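Local atomic coordinates of Non-catalytic protein 1 (Piromyces equi, PDB entry 1WCU), a protein that probably binds plant cell-wall polysaccharides as a family 29 carbohydrate-binding module and has no catalytic activity of its own. Residues V68-E73 / I127-R132. Residues are numbered along the deposited sequence; the frame is centred on the assembly and turned at random. Where two conformers were deposited one is given.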
ATOM      1  N   VAL A  68      -0.792  -1.327  -9.695  1.00  7.55           N
ATOM      2  CA  VAL A  68       0.609  -1.759  -9.747  1.00  7.90           C
ATOM      3  C   VAL A  68       0.979  -2.151 -11.175  1.00  7.95           C
ATOM      4  O   VAL A  68       0.175  -2.779 -11.877  1.00  8.51           O
ATOM      5  CB  VAL A  68       0.861  -2.974  -8.842  1.00  8.30           C
ATOM      6  CG1 VAL A  68       2.353  -3.312  -8.806  1.00  8.62           C
ATOM      7  CG2 VAL A  68       0.346  -2.701  -7.440  1.00  9.25           C
ATOM      8  N   LYS A  69       2.201  -1.788 -11.589  1.00  7.84           N
ATOM      9  CA  LYS A  69       2.827  -2.231 -12.837  1.00  8.51           C
ATOM     10  C   LYS A  69       4.206  -2.711 -12.451  1.00  7.73           C
ATOM     11  O   LYS A  69       4.961  -1.973 -11.825  1.00  7.93           O
ATOM     12  CB  LYS A  69       2.926  -1.068 -13.833  1.00  8.89           C
ATOM     13  CG  LYS A  69       3.704  -1.415 -15.095  1.00  9.23           C
ATOM     14  CD  LYS A  69       3.754  -0.246 -16.064  1.00 11.21           C
ATOM     15  CE  LYS A  69       4.656   0.841 -15.625  1.00 14.93           C
ATOM     16  NZ  LYS A  69       4.742   1.914 -16.681  1.00 18.45           N
ATOM     17  N   THR A  70       4.554  -3.942 -12.809  1.00  7.89           N
ATOM     18  CA  THR A  70       5.847  -4.507 -12.416  1.00  8.07           C
ATOM     19  C   THR A  70       6.135  -5.826 -13.110  1.00  8.08           C
ATOM     20  O   THR A  70       5.211  -6.539 -13.509  1.00  8.16           O
ATOM     21  CB  THR A  70       5.900  -4.734 -10.864  1.00  8.08           C
ATOM     22  OG1 THR A  70       7.230  -5.112 -10.474  1.00  7.83           O
ATOM     23  CG2 THR A  70       4.927  -5.796 -10.416  1.00  7.68           C
ATOM     24  N   GLU A  71       7.424  -6.160 -13.198  1.00  8.98           N
ATOM     25  CA  GLU A  71       7.873  -7.473 -13.658  1.00  9.92           C
ATOM     26  C   GLU A  71       8.125  -8.476 -12.524  1.00 10.15           C
ATOM     27  O   GLU A  71       8.427  -9.642 -12.775  1.00 11.70           O
ATOM     28  CB  GLU A  71       9.130  -7.325 -14.517  1.00 10.47           C
ATOM     29  CG  GLU A  71       8.912  -6.626 -15.843  0.50 11.04           C
ATOM     30  CD  GLU A  71      10.176  -6.641 -16.677  0.50 12.58           C
ATOM     31  OE1 GLU A  71      10.470  -7.690 -17.286  0.50 16.88           O
ATOM     32  OE2 GLU A  71      10.889  -5.616 -16.684  0.50 15.16           O
ATOM     33  N   THR A  72       8.012  -8.038 -11.269  1.00  8.79           N
ATOM     34  CA  THR A  72       8.117  -8.945 -10.141  1.00  9.33           C
ATOM     35  C   THR A  72       6.709  -9.181  -9.533  1.00  8.83           C
ATOM     36  O   THR A  72       5.702  -9.066 -10.225  1.00  9.36           O
ATOM     37  CB  THR A  72       9.203  -8.472  -9.131  1.00  9.47           C
ATOM     38  OG1 THR A  72       9.452  -9.500  -8.161  1.00 10.05           O
ATOM     39  CG2 THR A  72       8.832  -7.160  -8.419  1.00  9.19           C
ATOM     40  N   GLU A  73       6.658  -9.574  -8.268  1.00  9.45           N
ATOM     41  CA  GLU A  73       5.415  -9.921  -7.593  1.00  9.88           C
ATOM     42  C   GLU A  73       5.648  -9.777  -6.107  1.00  9.10           C
ATOM     43  O   GLU A  73       6.791  -9.625  -5.659  1.00  8.89           O
ATOM     44  CB  GLU A  73       4.989 -11.346  -7.936  1.00 10.08           C
ATOM     45  CG  GLU A  73       6.002 -12.425  -7.557  1.00 13.04           C
ATOM     46  CD  GLU A  73       5.594 -13.807  -8.030  1.00 17.37           C
ATOM     47  OE1 GLU A  73       5.182 -13.944  -9.207  1.00 27.04           O
ATOM     48  OE2 GLU A  73       5.679 -14.762  -7.231  1.00 25.34           O
ATOM     49  N   ILE A 127      13.821  -5.508  -8.598  1.00  9.20           N
ATOM     50  CA  ILE A 127      13.088  -5.020  -9.785  1.00  9.35           C
ATOM     51  C   ILE A 127      12.082  -3.954  -9.343  1.00  9.29           C
ATOM     52  O   ILE A 127      11.380  -4.159  -8.363  1.00  9.30           O
ATOM     53  CB  ILE A 127      12.310  -6.173 -10.453  1.00  9.15           C
ATOM     54  CG1 ILE A 127      13.303  -7.154 -11.116  1.00  9.03           C
ATOM     55  CG2 ILE A 127      11.295  -5.666 -11.493  1.00  9.83           C
ATOM     56  CD1 ILE A 127      12.665  -8.390 -11.651  1.00 10.54           C
ATOM     57  N   PRO A 128      11.997  -2.829 -10.060  1.00  8.90           N
ATOM     58  CA  PRO A 128      11.071  -1.784  -9.627  1.00  8.49           C
ATOM     59  C   PRO A 128       9.600  -2.215  -9.679  1.00  8.20           C
ATOM     60  O   PRO A 128       9.166  -2.930 -10.595  1.00  8.33           O
ATOM     61  CB  PRO A 128      11.363  -0.623 -10.576  1.00  8.74           C
ATOM     62  CG  PRO A 128      11.936  -1.273 -11.790  1.00 10.19           C
ATOM     63  CD  PRO A 128      12.756  -2.425 -11.258  1.00  9.44           C
ATOM     64  N   ILE A 129       8.858  -1.774  -8.664  1.00  7.62           N
ATOM     65  CA  ILE A 129       7.423  -1.980  -8.532  1.00  7.38           C
ATOM     66  C   ILE A 129       6.794  -0.594  -8.602  1.00  7.38           C
ATOM     67  O   ILE A 129       6.992   0.217  -7.687  1.00  7.27           O
ATOM     68  CB  ILE A 129       7.094  -2.691  -7.197  1.00  7.07           C
ATOM     69  CG1 ILE A 129       7.763  -4.075  -7.160  1.00  7.68           C
ATOM     70  CG2 ILE A 129       5.582  -2.814  -7.011  1.00  7.64           C
ATOM     71  CD1 ILE A 129       7.931  -4.617  -5.778  1.00  8.02           C
ATOM     72  N   TYR A 130       6.091  -0.315  -9.698  1.00  7.13           N
ATOM     73  CA  TYR A 130       5.492   0.997  -9.953  1.00  7.34           C
ATOM     74  C   TYR A 130       4.051   1.032  -9.475  1.00  7.71           C
ATOM     75  O   TYR A 130       3.265   0.121  -9.761  1.00  7.83           O
ATOM     76  CB  TYR A 130       5.520   1.327 -11.464  1.00  8.40           C
ATOM     77  CG  TYR A 130       6.907   1.316 -12.080  1.00  8.54           C
ATOM     78  CD1 TYR A 130       7.434   0.154 -12.609  1.00  7.52           C
ATOM     79  CD2 TYR A 130       7.673   2.477 -12.147  1.00  9.69           C
ATOM     80  CE1 TYR A 130       8.696   0.128 -13.178  1.00  9.84           C
ATOM     81  CE2 TYR A 130       8.950   2.467 -12.704  1.00 10.54           C
ATOM     82  CZ  TYR A 130       9.446   1.293 -13.231  1.00 10.44           C
ATOM     83  OH  TYR A 130      10.730   1.274 -13.785  1.00 12.85           O
ATOM     84  N   MET A 131       3.702   2.085  -8.735  1.00  7.07           N
ATOM     85  CA  MET A 131       2.378   2.165  -8.112  1.00  7.45           C
ATOM     86  C   MET A 131       1.719   3.514  -8.380  1.00  7.43           C
ATOM     87  O   MET A 131       2.392   4.540  -8.444  1.00  7.12           O
ATOM     88  CB  MET A 131       2.489   1.943  -6.594  1.00  7.24           C
ATOM     89  CG  MET A 131       2.876   0.519  -6.264  1.00  8.05           C
ATOM     90  SD  MET A 131       3.409   0.294  -4.569  1.00  9.56           S
ATOM     91  CE  MET A 131       5.138   0.647  -4.746  1.00 12.55           C
ATOM     92  N   ARG A 132       0.391   3.497  -8.489  1.00  7.12           N
ATOM     93  CA  ARG A 132      -0.405   4.714  -8.580  1.00  7.61           C
ATOM     94  C   ARG A 132      -1.696   4.546  -7.793  1.00  7.94           C
ATOM     95  O   ARG A 132      -2.150   3.426  -7.569  1.00  7.51           O
ATOM     96  CB  ARG A 132      -0.770   5.036 -10.041  1.00  7.90           C
ATOM     97  CG  ARG A 132       0.397   5.488 -10.888  1.00  8.32           C
ATOM     98  CD  ARG A 132      -0.003   5.645 -12.356  1.00  9.66           C
ATOM     99  NE  ARG A 132       1.131   6.094 -13.159  1.00  9.52           N
ATOM    100  CZ  ARG A 132       1.185   6.067 -14.489  1.00 10.47           C
ATOM    101  NH1 ARG A 132       0.151   5.636 -15.188  1.00 14.21           N
ATOM    102  NH2 ARG A 132       2.290   6.443 -15.109  1.00 11.96           N
TER
HETATM  103  O   HOH W   1       9.172  -3.753 -13.258  1.00  9.08           O
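Lys69 and Tyr130 sit opposite each other in an antiparallel hydrogen-bonded pair, where strands 62-70 and 129-137 run side by side in one of the two antiparallel sheets of this beta-sandwich module. Lys69 N reaches Tyr130 O at 2.8 Å, and Tyr130 N returns the bond to Lys69 O. That same Lys69 O lies at the edge of the phenol ring, in its plane, 3.4 Å from Tyr130 CD1. The lysine chain crosses the ring at a slant: a bend at chi3 (73°) brings CE to 4.2 Å from Tyr130 CD1. Its NZ is too far from the ring for more than a weak cation-pi attraction, and its charge is paired with Asp33 in a salt bridge. Phe101 packs on both side chains.

On the other face of the sheet, Val68 and Ile129 run alongside each other with their branches turned in the same direction, CG1 of the valine 3.7 Å from CG2 of the isoleucine; Phe95 of the second sheet touches both. Thr72 meets Ile129 at about a right angle, its CG2 pressed tightly to Ile129 CG1 at 3.5 Å.

Farther along, Thr70 uses its hydroxyl. OG1, anti to its own backbone N (chi1 -172°), donates to Pro128 O at 2.9 Å and accepts from Thr72 N, forming an ST turn. A valine here would probably leave Thr72 N without its acceptor and Pro128 O without its hydroxyl donor, letting the turn drift from the strand. Pro128 O also accepts from a water, 2.8 Å away, whose oxygen in turn accepts from Glu71 N at 3.0 Å.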